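Local coordinates for putative mandelate racemase (Zymomonas mobilis, PDB 2OX4) that probably acts as a magnesium-dependent dehydratase of the enolase superfamily, a family whose members act on carboxylate-bearing substrates, at the interface of chains A and B. Coordinates in Å, arbitrary orientation; residue numbers count along the deposited sequence, not the author numbering. Chains: chain A/B, Putative mandelate racemase.

Contact 1: the interface of chains A and B. Residues chain A 50, 54, 83, 87-88, 90-91; chain B 46-47, 50, 89-90.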
# COMPACT_ATOMS: atom_id res chain seq x y z
N ALA A 50 0.55 38.51 -15.44
CA ALA A 50 -0.39 37.84 -14.56
C ALA A 50 -0.06 38.15 -13.09
O ALA A 50 -0.97 38.38 -12.29
CB ALA A 50 -0.40 36.33 -14.82
N ILE A 54 -2.54 39.83 -10.46
CA ILE A 54 -2.95 39.23 -9.17
C ILE A 54 -2.69 40.17 -8.00
O ILE A 54 -3.51 40.27 -7.07
CB ILE A 54 -2.37 37.79 -8.93
CG1 ILE A 54 -3.25 37.01 -7.95
CG2 ILE A 54 -0.91 37.83 -8.41
CD1 ILE A 54 -4.56 36.50 -8.53
N TRP A 83 -10.15 31.52 -5.66
CA TRP A 83 -9.07 30.86 -6.42
C TRP A 83 -7.89 30.39 -5.58
O TRP A 83 -7.17 29.48 -5.99
CB TRP A 83 -8.67 31.68 -7.66
CG TRP A 83 -9.92 32.04 -8.39
CD1 TRP A 83 -10.52 33.27 -8.45
CD2 TRP A 83 -10.79 31.13 -9.06
NE1 TRP A 83 -11.71 33.18 -9.14
CE2 TRP A 83 -11.90 31.88 -9.54
CE3 TRP A 83 -10.75 29.75 -9.33
CZ2 TRP A 83 -12.94 31.29 -10.26
CZ3 TRP A 83 -11.79 29.17 -10.05
CH2 TRP A 83 -12.87 29.95 -10.51
N GLY A 87 -5.23 27.00 -5.95
CA GLY A 87 -3.76 27.07 -5.98
C GLY A 87 -3.18 27.60 -7.30
O GLY A 87 -3.93 27.97 -8.23
N GLY A 88 -1.85 27.65 -7.37
CA GLY A 88 -1.15 27.89 -8.62
C GLY A 88 0.01 28.87 -8.50
O GLY A 88 0.15 29.59 -7.50
N VAL A 90 0.66 31.73 -10.13
CA VAL A 90 0.33 33.15 -10.03
C VAL A 90 -0.39 33.43 -8.71
O VAL A 90 -0.08 34.41 -8.03
CB VAL A 90 -0.48 33.65 -11.24
CG1 VAL A 90 -0.80 35.13 -11.13
CG2 VAL A 90 0.29 33.38 -12.55
N ILE A 91 -1.34 32.55 -8.37
CA ILE A 91 -2.13 32.66 -7.13
C ILE A 91 -1.21 32.78 -5.91
O ILE A 91 -1.34 33.72 -5.11
CB ILE A 91 -3.11 31.45 -6.98
CG1 ILE A 91 -4.12 31.40 -8.15
CG2 ILE A 91 -3.79 31.43 -5.60
CD1 ILE A 91 -5.02 32.64 -8.29
N VAL B 46 -11.62 36.56 -6.78
CA VAL B 46 -10.58 37.58 -6.87
C VAL B 46 -9.46 37.01 -7.73
O VAL B 46 -8.85 36.00 -7.37
CB VAL B 46 -10.04 37.94 -5.47
CG1 VAL B 46 -9.01 39.07 -5.56
CG2 VAL B 46 -11.17 38.31 -4.53
N GLY B 47 -9.19 37.65 -8.86
CA GLY B 47 -8.07 37.22 -9.71
C GLY B 47 -8.23 37.47 -11.20
O GLY B 47 -7.32 37.18 -11.98
N ALA B 50 -5.40 38.97 -13.16
CA ALA B 50 -4.35 38.00 -13.45
C ALA B 50 -4.65 37.21 -14.73
O ALA B 50 -3.75 36.95 -15.52
CB ALA B 50 -4.16 37.05 -12.27
N THR B 89 -4.35 27.89 -11.38
CA THR B 89 -5.62 28.48 -11.82
C THR B 89 -5.43 29.41 -13.02
O THR B 89 -6.08 29.26 -14.06
CB THR B 89 -6.24 29.31 -10.67
OG1 THR B 89 -6.42 28.49 -9.51
CG2 THR B 89 -7.57 29.89 -11.10
N VAL B 90 -4.54 30.39 -12.86
CA VAL B 90 -4.38 31.42 -13.86
C VAL B 90 -3.62 30.87 -15.06
O VAL B 90 -3.99 31.12 -16.22
CB VAL B 90 -3.66 32.66 -13.27
CG1 VAL B 90 -3.41 33.74 -14.36
CG2 VAL B 90 -4.46 33.23 -12.10
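B:Thr89 meets A:Gly87 and A:Trp83 where helices 89-110 of two copies of this enolase-superfamily protein, of the mandelate racemase group, come together in a two-fold symmetric pairing. The deposited assembly is an octamer, and this may be one of its dimer contacts.

The polar grip is on the carbonyl O of A:Gly87, which takes two bonds from one residue. The B:Thr89 hydroxyl OG1 lies 2.9 Å from A:Gly87 O and in the carbonyl plane. The B:Thr89 amide N, at 3.2 Å from the same A:Gly87 O, is tilted from that plane, yet its N-H points almost straight at the acceptor (171° at H). With OG1 beside its own backbone N (chi1 -57°), hydroxyl and amide can reach one oxygen together. Because B:Thr89 opens helix 89-110, the A:Gly87 carbonyl also serves as an acceptor for the first turn of a partner helix, probably in a favourable dipole field.

The apolar contacts start from the same rotation, which sends the B:Thr89 methyl anti to the backbone N; B:Thr89 CG2 comes 3.6 Å from CE3 of the A:Trp83 indole, the two side chains at about a right angle. On another side of B:Thr89, CG1 of A:Ile91 packs against CB. The two Val90 side chains cross at about a right angle, A:Val90 CB to B:Val90 CB 3.9 Å, while B:Val90 CG2 leans on CD1 of A:Ile91 and its CG1 on the methyl of A:Ala50. In the first two turns of helices 48-62 and 48-59, the CB of B:Ala50 sits 3.5 Å from A:Ala50 O and 3.8 Å from A:Ile54 CD1. CD1 also touches the CA of B:Gly47; A:Ile54 reaches out with CG1 anti to its backbone N (chi1 -156°).

At the rim of the indole, the carbonyl O of B:Val46 lies 3.4 Å from A:Trp83 CD1.

Contact 2: the interface of chains A and B. Residues chain A 54, 58, 61, 80-83; chain B 42, 44-46.
The indole of A:Trp83 is clasped by B:Ile42 and B:Tyr44, the tight end of this enolase-superfamily subunit interface. A:Trp83 NE1 donates to the carbonyl O of B:Tyr44 at 2.8 Å; the oxygen lies practically in the indole plane and the bond is nearly straight (166° at H), which, with the packing on both faces, should hold the ring's rotation. One face of the five-membered ring carries the branch methyl CG2 of B:Ile42, 3.6 Å from the ring centroid in a CH-pi contact. On the opposite face of the indole, CD2 of A:Phe82 lies over the six-membered ring, backing it from the same chain.

B:Tyr44 is shared by two rings of chain A. The six-membered ring of A:Trp83 brings its CZ2 edge against one face of the phenol, with planes 55° apart. The phenol's CE1 edge points at the face of A:Phe82, B:Tyr44 CE1 lying 3.5 Å from A:Phe82 CE2. The B:Tyr44 ring leaves from the position between the backbone N and carbonyl carbon (chi1 61°), and both edge-to-face contacts are made from there.

Towards A:Tyr58 the ring contacts give way to wider-spaced apolar ones and to a bridging water, although B:Val46 itself is well buried. B:Val46 N is bonded to A:Thr81 O at 2.9 Å, tethering the B loop. Around this tether B:Val46 CB faces A:Thr81 CB, and its two methyls spread over A:Leu61 CD1 and the edge of A:Tyr58, B:Val46 CG1 to A:Tyr58 CD2 3.9 Å. A water joins three groups: A:Tyr58 OH and A:Thr81 OG1, each 3.0 Å from its oxygen, and B:Val46 O. A:Ile54 CG1 lies over one face of the A:Tyr58 ring, toward its rim.

In the fold, the B residues form the loop between strand 35-40 and helix 48-59. It inserts between A helix 48-62 and the turn linking helix 70-79 to 3-10 helix 83-85.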
# COMPACT_ATOMS: atom_id res chain seq x y z
N ILE A 54 -2.54 39.83 -10.46
CA ILE A 54 -2.95 39.23 -9.17
C ILE A 54 -2.69 40.17 -8.00
O ILE A 54 -3.51 40.27 -7.07
CB ILE A 54 -2.37 37.79 -8.93
CG1 ILE A 54 -3.25 37.01 -7.95
CG2 ILE A 54 -0.91 37.83 -8.41
CD1 ILE A 54 -4.56 36.50 -8.53
N TYR A 58 -5.55 41.40 -5.41
CA TYR A 58 -5.40 41.15 -3.98
C TYR A 58 -5.36 42.45 -3.17
O TYR A 58 -5.79 42.48 -2.02
CB TYR A 58 -4.13 40.34 -3.68
CG TYR A 58 -4.19 38.86 -4.05
CD1 TYR A 58 -3.06 38.06 -3.90
CD2 TYR A 58 -5.35 38.28 -4.56
CE1 TYR A 58 -3.07 36.71 -4.23
CE2 TYR A 58 -5.38 36.91 -4.89
CZ TYR A 58 -4.23 36.14 -4.72
OH TYR A 58 -4.20 34.80 -5.05
N LEU A 61 -8.34 43.74 -1.20
CA LEU A 61 -8.66 43.03 0.03
C LEU A 61 -7.74 43.46 1.18
O LEU A 61 -8.00 43.13 2.34
CB LEU A 61 -8.50 41.51 -0.20
CG LEU A 61 -9.64 40.72 -0.86
CD1 LEU A 61 -9.96 41.21 -2.26
CD2 LEU A 61 -9.27 39.24 -0.89
N LYS A 80 -10.61 33.30 0.97
CA LYS A 80 -11.66 34.27 0.65
C LYS A 80 -11.61 34.84 -0.77
O LYS A 80 -12.46 35.65 -1.15
CB LYS A 80 -11.71 35.40 1.68
CG LYS A 80 -12.00 34.95 3.10
CD LYS A 80 -13.43 34.48 3.26
CE LYS A 80 -13.69 34.03 4.70
NZ LYS A 80 -15.03 33.40 4.85
N THR A 81 -10.64 34.40 -1.56
CA THR A 81 -10.48 34.84 -2.95
C THR A 81 -11.16 33.89 -3.94
O THR A 81 -11.27 34.20 -5.13
CB THR A 81 -9.00 34.92 -3.31
OG1 THR A 81 -8.37 33.65 -3.04
CG2 THR A 81 -8.31 36.04 -2.51
N PHE A 82 -11.64 32.76 -3.41
CA PHE A 82 -12.09 31.60 -4.20
C PHE A 82 -10.95 30.83 -4.85
O PHE A 82 -10.78 29.64 -4.61
CB PHE A 82 -13.18 31.92 -5.24
CG PHE A 82 -14.05 30.74 -5.56
CD1 PHE A 82 -15.08 30.37 -4.69
CD2 PHE A 82 -13.82 29.96 -6.69
CE1 PHE A 82 -15.87 29.25 -4.94
CE2 PHE A 82 -14.61 28.83 -6.96
CZ PHE A 82 -15.64 28.48 -6.07
N TRP A 83 -10.15 31.52 -5.66
CA TRP A 83 -9.07 30.86 -6.42
C TRP A 83 -7.89 30.39 -5.58
O TRP A 83 -7.17 29.48 -5.99
CB TRP A 83 -8.67 31.68 -7.66
CG TRP A 83 -9.92 32.04 -8.39
CD1 TRP A 83 -10.52 33.27 -8.45
CD2 TRP A 83 -10.79 31.13 -9.06
NE1 TRP A 83 -11.71 33.18 -9.14
CE2 TRP A 83 -11.90 31.88 -9.54
CE3 TRP A 83 -10.75 29.75 -9.33
CZ2 TRP A 83 -12.94 31.29 -10.26
CZ3 TRP A 83 -11.79 29.17 -10.05
CH2 TRP A 83 -12.87 29.95 -10.51
N ILE B 42 -12.35 32.85 -14.81
CA ILE B 42 -12.09 33.53 -13.54
C ILE B 42 -12.97 34.80 -13.43
O ILE B 42 -12.51 35.86 -13.01
CB ILE B 42 -10.57 33.91 -13.38
CG1 ILE B 42 -9.66 32.81 -13.94
CG2 ILE B 42 -10.21 34.17 -11.92
CD1 ILE B 42 -8.20 32.90 -13.47
N TYR B 44 -15.56 35.40 -11.56
CA TYR B 44 -15.98 35.66 -10.19
C TYR B 44 -14.79 35.41 -9.25
O TYR B 44 -13.72 34.97 -9.69
CB TYR B 44 -17.20 34.81 -9.82
CG TYR B 44 -16.97 33.30 -9.88
CD1 TYR B 44 -16.77 32.56 -8.72
CD2 TYR B 44 -16.95 32.63 -11.11
CE1 TYR B 44 -16.56 31.17 -8.77
CE2 TYR B 44 -16.74 31.25 -11.18
CZ TYR B 44 -16.55 30.53 -10.01
OH TYR B 44 -16.34 29.17 -10.08
N GLY B 45 -14.97 35.71 -7.97
CA GLY B 45 -13.85 35.68 -7.02
C GLY B 45 -12.82 36.73 -7.35
O GLY B 45 -13.08 37.67 -8.12
N VAL B 46 -11.62 36.56 -6.78
CA VAL B 46 -10.58 37.58 -6.87
C VAL B 46 -9.46 37.01 -7.73
O VAL B 46 -8.85 36.00 -7.37
CB VAL B 46 -10.04 37.94 -5.47
CG1 VAL B 46 -9.01 39.07 -5.56
CG2 VAL B 46 -11.17 38.31 -4.53
O HOH W 1 -7.09 34.13 -5.71

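The C-alpha centres of contact 1 and contact 2 lie about 8 Å apart, and both draw on A:Ile54, A:Trp83 and B:Val46, so they are neighbouring parts of one continuous interface. Contact 1 is built around helix 89-110 of both chains and the starts of their first long helices; contact 2 extends outward from it along the B loop that follows strand 35-40. A:Trp83 bridges them, its indole touching partners in each. Two-fold symmetry repeats both with the chains exchanged, consistent with a paired unit inside the octamer, although the structure alone does not prove this in solution.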